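Local coordinates for protein 3-ketosteroid-delta4-5alpha-dehydrogenase (Rhodococcus jostii, PDB 4AT2) that catalyses the flavin-dependent dehydrogenation of 3-ketosteroids, probably introducing the delta4 double bond into 5alpha-steroids during steroid catabolism, and binds FAD and 4-androstene-3,17-dione, at residues Glu390-Met395 and Ala399-Ser404; Ala362-Gly367 and Arg378-Trp383; Glu59-Gly64 and Glu213-Arg218. All blocks are in the same frame, centred on the assembly; numbering follows the deposited sequence.

How the contacts relate
Following the chain from the N terminus, contact 3 comes first: it joins the end of helix 51-62 to the end of helix 202-214, closing a loop of 148 residues beside the five-stranded parallel sheet that includes strands 67-70 and 218-220. Contact 2 then closes a short loop of ten residues, tying helix 361-369 to the segment that leads into strand 383-385. Contact 1 follows at once and closes only three residues, the turn between helices 388-394 and 401-413. The three loops run in series, none nested or crossed. Contacts 1 and 2 touch through Trp-383, which packs on Leu-391 and Met-395, whereas contact 3 lies across the chain's centre, its own centre about 63 Å from that of contact 1.

Contact 1 (Glu390-Met395 and Ala399-Ser404); sequences ELESDM and AGALQS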
loop_
_atom_site.group_PDB
_atom_site.type_symbol
_atom_site.label_atom_id
_atom_site.label_comp_id
_atom_site.label_asym_id
_atom_site.label_seq_id
_atom_site.Cartn_x
_atom_site.Cartn_y
_atom_site.Cartn_z
ATOM N N GLU A 390 -6.462 10.284 -37.560
ATOM C CA GLU A 390 -7.244 11.440 -37.121
ATOM C C GLU A 390 -7.673 11.332 -35.665
ATOM O O GLU A 390 -7.618 12.317 -34.935
ATOM C CB GLU A 390 -8.487 11.623 -37.985
ATOM C CG GLU A 390 -8.213 12.108 -39.389
ATOM C CD GLU A 390 -9.411 11.875 -40.280
ATOM O OE1 GLU A 390 -9.620 10.726 -40.712
ATOM O OE2 GLU A 390 -10.165 12.835 -40.520
ATOM N N LEU A 391 -8.095 10.140 -35.240
ATOM C CA LEU A 391 -8.533 9.950 -33.860
ATOM C C LEU A 391 -7.388 10.288 -32.907
ATOM O O LEU A 391 -7.582 10.937 -31.874
ATOM C CB LEU A 391 -9.012 8.505 -33.634
ATOM C CG LEU A 391 -9.661 8.219 -32.279
ATOM C CD1 LEU A 391 -10.982 8.971 -32.107
ATOM C CD2 LEU A 391 -9.901 6.722 -32.140
ATOM N N GLU A 392 -6.191 9.837 -33.281
ATOM C CA GLU A 392 -4.979 10.066 -32.481
ATOM C C GLU A 392 -4.729 11.558 -32.254
ATOM O O GLU A 392 -4.497 11.982 -31.124
ATOM C CB GLU A 392 -3.791 9.426 -33.189
ATOM C CG GLU A 392 -2.426 9.621 -32.544
ATOM C CD GLU A 392 -1.362 8.981 -33.404
ATOM O OE1 GLU A 392 -0.969 9.591 -34.419
ATOM O OE2 GLU A 392 -0.953 7.844 -33.087
ATOM N N SER A 393 -4.779 12.333 -33.333
ATOM C CA SER A 393 -4.615 13.781 -33.249
ATOM C C SER A 393 -5.727 14.412 -32.407
ATOM O O SER A 393 -5.460 15.240 -31.525
ATOM C CB SER A 393 -4.576 14.399 -34.644
ATOM O OG SER A 393 -4.434 15.804 -34.551
ATOM N N ASP A 394 -6.965 13.987 -32.665
ATOM C CA ASP A 394 -8.146 14.469 -31.926
ATOM C C ASP A 394 -7.970 14.314 -30.418
ATOM O O ASP A 394 -8.362 15.181 -29.640
ATOM C CB ASP A 394 -9.411 13.700 -32.347
ATOM C CG ASP A 394 -9.853 13.987 -33.785
ATOM O OD1 ASP A 394 -9.381 14.960 -34.419
ATOM O OD2 ASP A 394 -10.713 13.224 -34.285
ATOM N N MET A 395 -7.382 13.192 -30.012
ATOM C CA MET A 395 -7.196 12.857 -28.608
ATOM C C MET A 395 -5.983 13.554 -27.995
ATOM O O MET A 395 -5.757 13.435 -26.790
ATOM C CB MET A 395 -7.020 11.347 -28.454
ATOM C CG MET A 395 -8.267 10.543 -28.772
ATOM S SD MET A 395 -7.889 8.788 -28.844
ATOM C CE MET A 395 -7.667 8.448 -27.100
ATOM N N ALA A 399 2.054 11.893 -32.594
ATOM C CA ALA A 399 1.960 11.179 -33.868
ATOM C C ALA A 399 2.573 9.792 -33.745
ATOM O O ALA A 399 3.728 9.657 -33.332
ATOM C CB ALA A 399 2.644 11.959 -34.980
ATOM N N GLY A 400 1.783 8.779 -34.084
ATOM C CA GLY A 400 2.228 7.395 -34.088
ATOM C C GLY A 400 1.919 6.594 -32.828
ATOM O O GLY A 400 1.903 5.369 -32.877
ATOM N N ALA A 401 1.692 7.263 -31.694
ATOM C CA ALA A 401 1.494 6.549 -30.414
ATOM C C ALA A 401 0.298 5.602 -30.443
ATOM O O ALA A 401 0.406 4.431 -30.033
ATOM C CB ALA A 401 1.368 7.528 -29.246
ATOM N N LEU A 402 -0.828 6.088 -30.954
ATOM C CA LEU A 402 -2.017 5.246 -31.066
ATOM C C LEU A 402 -2.003 4.448 -32.372
ATOM O O LEU A 402 -2.389 3.264 -32.387
ATOM C CB LEU A 402 -3.309 6.076 -30.957
ATOM C CG LEU A 402 -4.628 5.292 -31.080
ATOM C CD1 LEU A 402 -4.845 4.334 -29.910
ATOM C CD2 LEU A 402 -5.782 6.287 -31.201
ATOM N N GLN A 403 -1.552 5.073 -33.454
ATOM C CA GLN A 403 -1.511 4.383 -34.745
ATOM C C GLN A 403 -0.719 3.088 -34.651
ATOM O O GLN A 403 -1.133 2.058 -35.179
ATOM C CB GLN A 403 -0.902 5.267 -35.829
ATOM C CG GLN A 403 -1.737 6.488 -36.194
ATOM C CD GLN A 403 -1.105 7.246 -37.339
ATOM O OE1 GLN A 403 -1.075 6.764 -38.481
ATOM N NE2 GLN A 403 -0.587 8.426 -37.044
ATOM N N SER A 404 0.434 3.150 -33.995
ATOM C CA SER A 404 1.284 1.967 -33.889
ATOM C C SER A 404 0.643 0.893 -33.018
ATOM O O SER A 404 0.698 -0.280 -33.368
ATOM C CB SER A 404 2.684 2.320 -33.382
ATOM O OG SER A 404 2.640 2.877 -32.081
#
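Glu-392 sends its carboxylate into the turn that starts helix 401-413, where both oxygens are gripped by N-H groups. Glu-392 OE1 takes the amide of Gly-400 (N to OE1 2.9 Å) and the side-chain amide of Gln-403 (NE2 to OE1 2.9 Å), which reach it from opposite faces of the carboxylate plane. Its partner, Glu-392 OE2, accepts from Leu-402 N at 2.8 Å through the anti lone pair, a bent bond with an N-H...O angle of 132°. Gln-403 N meets Glu-392 OE2 at 2.9 Å from above the carboxylate plane, and far straighter at 169°. The long, flexible glutamate suits this place: with CG anti to the backbone N (chi1 177°) and chi2 likewise extended, it reaches from one helix to the start of the next. The amide and carboxylate planes are turned well apart, yet OE1 lies close to the amide plane of Gln-403. Leu-402 lays CB along the Glu-392 stem and turns CD2 to Met-395 SD, 4.0 Å away. Beyond, Leu-391, Met-395 and Leu-402 all rest on Ile-358 of strand 356-360, while Ala-399 O bonds to His-412 and Lys-411 of the second subunit. Gly-400 has a positive phi, at which a CB would collide with the preceding carbonyl O. Four bonds thus satisfy a buried carboxylate, and the amides of the first helical turn probably stabilise its negative charge.

Contact 2 (Ala362-Gly367 and Arg378-Trp383); sequences ASYEEG and RVQPKW
The hydroxyl of Tyr-364 gives its hydrogen to the backbone carbonyl of Val-379, with Tyr-364 OH 2.6 Å from Val-379 O. The phenol comes to that oxygen from above the carbonyl plane, 45° out of it, while the oxygen itself lies at the edge of the ring. Tyr-364 stretches far enough because its CG stands anti to the backbone N (chi1 -176°), carrying the ring from helix 361-369 across to residues 378-383. One face of the ring receives Pro-381: CD sits 4.3 Å from the centroid, 28° off the normal, a CH-pi contact for which a rigid proline is well suited. Gln-380 is bent at chi2, which folds its amide back to lie obliquely by the phenol, Gln-380 CD 3.7 Å from Tyr-364 OH. The segment leads into the antiparallel sheet, where Lys-382 and Trp-383 form a classic beta bulge opposite Ala-437. A phenylalanine in place of Tyr-364 would probably keep the packing on Pro-381 but leave the Val-379 carbonyl without its donor from the helix. Farther along the helix, a water donates to Gly-367 O and accepts from Arg-378 NE, 2.8 Å from each; the extended arginine chain brings the guanidinium edge to it.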
loop_
_atom_site.group_PDB
_atom_site.type_symbol
_atom_site.label_atom_id
_atom_site.label_comp_id
_atom_site.label_asym_id
_atom_site.label_seq_id
_atom_site.Cartn_x
_atom_site.Cartn_y
_atom_site.Cartn_z
ATOM N N ALA A 362 -19.054 -0.210 -35.572
ATOM C CA ALA A 362 -19.863 -1.430 -35.588
ATOM C C ALA A 362 -19.762 -2.172 -34.258
ATOM O O ALA A 362 -20.761 -2.702 -33.760
ATOM C CB ALA A 362 -19.459 -2.345 -36.739
ATOM N N SER A 363 -18.559 -2.217 -33.682
ATOM C CA SER A 363 -18.369 -2.917 -32.409
ATOM C C SER A 363 -19.021 -2.171 -31.250
ATOM O O SER A 363 -19.555 -2.785 -30.321
ATOM C CB SER A 363 -16.885 -3.128 -32.122
ATOM O OG SER A 363 -16.327 -4.008 -33.069
ATOM N N TYR A 364 -18.977 -0.845 -31.303
ATOM C CA TYR A 364 -19.660 -0.050 -30.305
ATOM C C TYR A 364 -21.168 -0.335 -30.349
ATOM O O TYR A 364 -21.787 -0.567 -29.301
ATOM C CB TYR A 364 -19.376 1.453 -30.459
ATOM C CG TYR A 364 -20.030 2.232 -29.348
ATOM C CD1 TYR A 364 -21.375 2.612 -29.435
ATOM C CD2 TYR A 364 -19.332 2.522 -28.179
ATOM C CE1 TYR A 364 -21.994 3.290 -28.396
ATOM C CE2 TYR A 364 -19.940 3.212 -27.139
ATOM C CZ TYR A 364 -21.272 3.582 -27.256
ATOM O OH TYR A 364 -21.893 4.258 -26.233
ATOM N N GLU A 365 -21.737 -0.330 -31.557
ATOM C CA GLU A 365 -23.169 -0.595 -31.744
ATOM C C GLU A 365 -23.550 -1.963 -31.196
ATOM O O GLU A 365 -24.562 -2.102 -30.503
ATOM C CB GLU A 365 -23.555 -0.484 -33.227
ATOM C CG GLU A 365 -23.562 0.944 -33.744
ATOM C CD GLU A 365 -23.727 1.065 -35.257
ATOM O OE1 GLU A 365 -23.571 0.057 -35.996
ATOM O OE2 GLU A 365 -23.997 2.196 -35.716
ATOM N N GLU A 366 -22.724 -2.967 -31.479
ATOM C CA GLU A 366 -22.988 -4.309 -30.973
ATOM C C GLU A 366 -22.897 -4.357 -29.451
ATOM O O GLU A 366 -23.758 -4.932 -28.783
ATOM C CB GLU A 366 -22.036 -5.328 -31.595
ATOM C CG GLU A 366 -22.245 -6.738 -31.055
ATOM C CD GLU A 366 -21.316 -7.735 -31.693
ATOM O OE1 GLU A 366 -21.635 -8.178 -32.816
ATOM O OE2 GLU A 366 -20.278 -8.084 -31.074
ATOM N N GLY A 367 -21.862 -3.739 -28.892
ATOM C CA GLY A 367 -21.717 -3.727 -27.437
ATOM C C GLY A 367 -22.842 -2.970 -26.740
ATOM O O GLY A 367 -23.309 -3.375 -25.671
ATOM N N ARG A 378 -23.323 2.699 -20.180
ATOM C CA ARG A 378 -22.983 2.741 -21.605
ATOM C C ARG A 378 -22.472 4.123 -22.004
ATOM O O ARG A 378 -23.211 4.946 -22.561
ATOM C CB ARG A 378 -24.163 2.315 -22.480
ATOM C CG ARG A 378 -24.465 0.828 -22.395
ATOM C CD ARG A 378 -25.854 0.538 -22.923
ATOM N NE ARG A 378 -26.143 -0.898 -22.963
ATOM C CZ ARG A 378 -27.349 -1.401 -23.224
ATOM N NH1 ARG A 378 -28.387 -0.587 -23.431
ATOM N NH2 ARG A 378 -27.527 -2.717 -23.278
ATOM N N VAL A 379 -21.201 4.366 -21.705
ATOM C CA VAL A 379 -20.534 5.633 -22.004
ATOM C C VAL A 379 -20.529 5.886 -23.503
ATOM O O VAL A 379 -20.251 4.979 -24.289
ATOM C CB VAL A 379 -19.087 5.618 -21.457
ATOM C CG1 VAL A 379 -18.324 6.877 -21.848
ATOM C CG2 VAL A 379 -19.085 5.438 -19.941
ATOM N N GLN A 380 -20.887 7.110 -23.900
ATOM C CA GLN A 380 -20.850 7.517 -25.300
ATOM C C GLN A 380 -19.438 7.949 -25.675
ATOM O O GLN A 380 -18.728 8.506 -24.844
ATOM C CB GLN A 380 -21.823 8.676 -25.541
ATOM C CG GLN A 380 -23.288 8.287 -25.384
ATOM C CD GLN A 380 -23.796 7.393 -26.503
ATOM O OE1 GLN A 380 -23.254 7.382 -27.616
ATOM N NE2 GLN A 380 -24.846 6.631 -26.216
ATOM N N PRO A 381 -19.027 7.700 -26.929
ATOM C CA PRO A 381 -17.708 8.149 -27.367
ATOM C C PRO A 381 -17.581 9.668 -27.290
ATOM O O PRO A 381 -18.540 10.393 -27.615
ATOM C CB PRO A 381 -17.659 7.720 -28.843
ATOM C CG PRO A 381 -18.711 6.671 -28.981
ATOM C CD PRO A 381 -19.791 7.100 -28.033
ATOM N N LYS A 382 -16.408 10.146 -26.878
ATOM C CA LYS A 382 -16.111 11.580 -26.922
ATOM C C LYS A 382 -15.636 11.990 -28.314
ATOM O O LYS A 382 -16.049 13.038 -28.836
ATOM C CB LYS A 382 -15.067 11.962 -25.871
ATOM C CG LYS A 382 -14.675 13.438 -25.932
ATOM C CD LYS A 382 -13.889 13.899 -24.714
ATOM C CE LYS A 382 -14.790 14.119 -23.508
ATOM N NZ LYS A 382 -14.006 14.455 -22.285
ATOM N N TRP A 383 -14.772 11.172 -28.908
ATOM C CA TRP A 383 -14.245 11.455 -30.244
ATOM C C TRP A 383 -14.602 10.377 -31.216
ATOM O O TRP A 383 -14.691 9.209 -30.859
ATOM C CB TRP A 383 -12.730 11.580 -30.231
ATOM C CG TRP A 383 -12.144 12.563 -29.251
ATOM C CD1 TRP A 383 -11.904 13.924 -29.441
ATOM C CD2 TRP A 383 -11.645 12.273 -27.902
ATOM N NE1 TRP A 383 -11.321 14.479 -28.328
ATOM C CE2 TRP A 383 -11.147 13.543 -27.366
ATOM C CE3 TRP A 383 -11.581 11.126 -27.106
ATOM C CZ2 TRP A 383 -10.593 13.638 -26.092
ATOM C CZ3 TRP A 383 -11.025 11.238 -25.823
ATOM C CH2 TRP A 383 -10.550 12.464 -25.329
HETATM O O HOH W 1 -23.956 -2.651 -23.061
#

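Contact 3 (Glu59-Gly64 and Glu213-Arg218); sequences EAARAG and EKLGVR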
loop_
_atom_site.group_PDB
_atom_site.type_symbol
_atom_site.label_atom_id
_atom_site.label_comp_id
_atom_site.label_asym_id
_atom_site.label_seq_id
_atom_site.Cartn_x
_atom_site.Cartn_y
_atom_site.Cartn_z
ATOM N N GLU A 59 -24.555 -18.339 14.537
ATOM C CA GLU A 59 -23.726 -19.381 15.129
ATOM C C GLU A 59 -23.718 -19.280 16.649
ATOM O O GLU A 59 -23.813 -20.297 17.332
ATOM C CB GLU A 59 -22.297 -19.362 14.574
ATOM C CG GLU A 59 -22.197 -19.801 13.114
ATOM C CD GLU A 59 -22.334 -21.306 12.900
ATOM O OE1 GLU A 59 -22.787 -22.028 13.813
ATOM O OE2 GLU A 59 -21.998 -21.789 11.801
ATOM N N ALA A 60 -23.632 -18.060 17.177
ATOM C CA ALA A 60 -23.569 -17.897 18.628
ATOM C C ALA A 60 -24.877 -18.378 19.276
ATOM O O ALA A 60 -24.849 -19.046 20.314
ATOM C CB ALA A 60 -23.268 -16.451 19.003
ATOM N N ALA A 61 -26.007 -18.055 18.650
ATOM C CA ALA A 61 -27.312 -18.462 19.160
ATOM C C ALA A 61 -27.508 -19.981 19.062
ATOM O O ALA A 61 -28.043 -20.602 19.985
ATOM C CB ALA A 61 -28.424 -17.727 18.432
ATOM N N ARG A 62 -27.079 -20.572 17.952
ATOM C CA ARG A 62 -27.138 -22.033 17.803
ATOM C C ARG A 62 -26.280 -22.748 18.844
ATOM O O ARG A 62 -26.609 -23.857 19.269
ATOM C CB ARG A 62 -26.731 -22.467 16.395
ATOM C CG ARG A 62 -27.822 -22.233 15.371
ATOM C CD ARG A 62 -27.379 -22.607 13.971
ATOM N NE ARG A 62 -28.458 -22.414 13.003
ATOM C CZ ARG A 62 -28.303 -22.476 11.682
ATOM N NH1 ARG A 62 -27.111 -22.725 11.150
ATOM N NH2 ARG A 62 -29.347 -22.293 10.886
ATOM N N ALA A 63 -25.197 -22.096 19.265
ATOM C CA ALA A 63 -24.303 -22.636 20.281
ATOM C C ALA A 63 -24.896 -22.519 21.686
ATOM O O ALA A 63 -24.303 -23.006 22.647
ATOM C CB ALA A 63 -22.951 -21.943 20.215
ATOM N N GLY A 64 -26.048 -21.861 21.802
ATOM C CA GLY A 64 -26.733 -21.702 23.089
ATOM C C GLY A 64 -26.485 -20.393 23.823
ATOM O O GLY A 64 -26.992 -20.198 24.936
ATOM N N GLU A 213 -33.577 -14.279 14.033
ATOM C CA GLU A 213 -34.738 -13.903 14.844
ATOM C C GLU A 213 -35.431 -15.130 15.436
ATOM O O GLU A 213 -35.802 -15.130 16.610
ATOM C CB GLU A 213 -35.713 -13.036 14.046
ATOM C CG GLU A 213 -35.157 -11.644 13.786
ATOM C CD GLU A 213 -36.061 -10.757 12.955
ATOM O OE1 GLU A 213 -37.041 -11.256 12.368
ATOM O OE2 GLU A 213 -35.776 -9.545 12.877
ATOM N N LYS A 214 -35.564 -16.184 14.635
ATOM C CA LYS A 214 -36.169 -17.427 15.116
ATOM C C LYS A 214 -35.333 -18.101 16.197
ATOM O O LYS A 214 -35.867 -18.827 17.034
ATOM C CB LYS A 214 -36.450 -18.388 13.959
ATOM C CG LYS A 214 -37.747 -18.070 13.238
ATOM C CD LYS A 214 -37.942 -18.939 12.006
ATOM C CE LYS A 214 -39.332 -18.748 11.409
ATOM N NZ LYS A 214 -40.405 -19.384 12.231
ATOM N N LEU A 215 -34.029 -17.839 16.190
ATOM C CA LEU A 215 -33.133 -18.357 17.213
ATOM C C LEU A 215 -33.172 -17.542 18.506
ATOM O O LEU A 215 -32.576 -17.945 19.507
ATOM C CB LEU A 215 -31.693 -18.402 16.676
ATOM C CG LEU A 215 -31.385 -19.581 15.754
ATOM C CD1 LEU A 215 -30.173 -19.264 14.886
ATOM C CD2 LEU A 215 -31.144 -20.826 16.592
ATOM N N GLY A 216 -33.854 -16.398 18.477
ATOM C CA GLY A 216 -33.940 -15.524 19.643
ATOM C C GLY A 216 -32.837 -14.481 19.756
ATOM O O GLY A 216 -32.648 -13.897 20.829
ATOM N N VAL A 217 -32.119 -14.224 18.660
ATOM C CA VAL A 217 -31.133 -13.138 18.656
ATOM C C VAL A 217 -31.847 -11.812 18.936
ATOM O O VAL A 217 -32.898 -11.538 18.359
ATOM C CB VAL A 217 -30.366 -13.060 17.319
ATOM C CG1 VAL A 217 -29.518 -11.794 17.253
ATOM C CG2 VAL A 217 -29.487 -14.295 17.155
ATOM N N ARG A 218 -31.288 -11.027 19.854
ATOM C CA ARG A 218 -31.835 -9.723 20.241
ATOM C C ARG A 218 -31.102 -8.627 19.475
ATOM O O ARG A 218 -29.921 -8.785 19.149
ATOM C CB ARG A 218 -31.634 -9.518 21.743
ATOM C CG ARG A 218 -32.180 -10.646 22.616
ATOM C CD ARG A 218 -31.416 -10.758 23.934
ATOM N NE ARG A 218 -31.359 -9.464 24.594
ATOM C CZ ARG A 218 -30.493 -9.115 25.541
ATOM N NH1 ARG A 218 -29.556 -9.955 25.973
ATOM N NH2 ARG A 218 -30.565 -7.895 26.041
#
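Leu-215 and Ala-61 meet through their beta carbons, CB to CB 3.8 Å, and these two residues account for most of the surface buried here. Alanine suits the helix position because its single methyl lets the other chain approach closely: the CA atoms of Ala-61 and Leu-215 are 6.1 Å apart. The same methyl also touches Val-217, whose CG2 lies 3.8 Å from Ala-61 CB, so one small group touches both a leucine and, two residues on, a valine. Val-217 presents that branch because CG2 stands anti to the carbonyl carbon while CG1 is anti to the backbone N (chi1 171°).

The two segments are helix ends of the FAD-binding region, helix 51-62 being the helix of a strand-turn-helix with a glycine-rich turn, probably the Rossmann-type motif whose backbone amides face FAD. Each closes in a Schellman motif, at Gly-64 and at Gly-216, where the positive phi suits glycine, since a CB would press on the carbonyl O of the residue before. After Gly-216 the chain turns directly into strand 218-220, an outer strand of the parallel sheet next to strand 67-70; Val-217 rests on Val-69 and Ala-61 on Val-67 of that strand.

Arg-62 makes the third large contribution with its aliphatic stem. Arg-62 CG rests against both methyls at the end of the leucine, 3.8 Å from Leu-215 CD1 and from Leu-215 CD2, and the two side chains cross at a slant. The chain is extended from CG to NE, which carries the charged end past the leucine, with Arg-62 NE 4.1 Å from Leu-215 CD1. Arginine fits such a surface position, since its CG methylene packs on the leucine methyls while the guanidinium reaches onward to a long, weak ion pair with Asp-141.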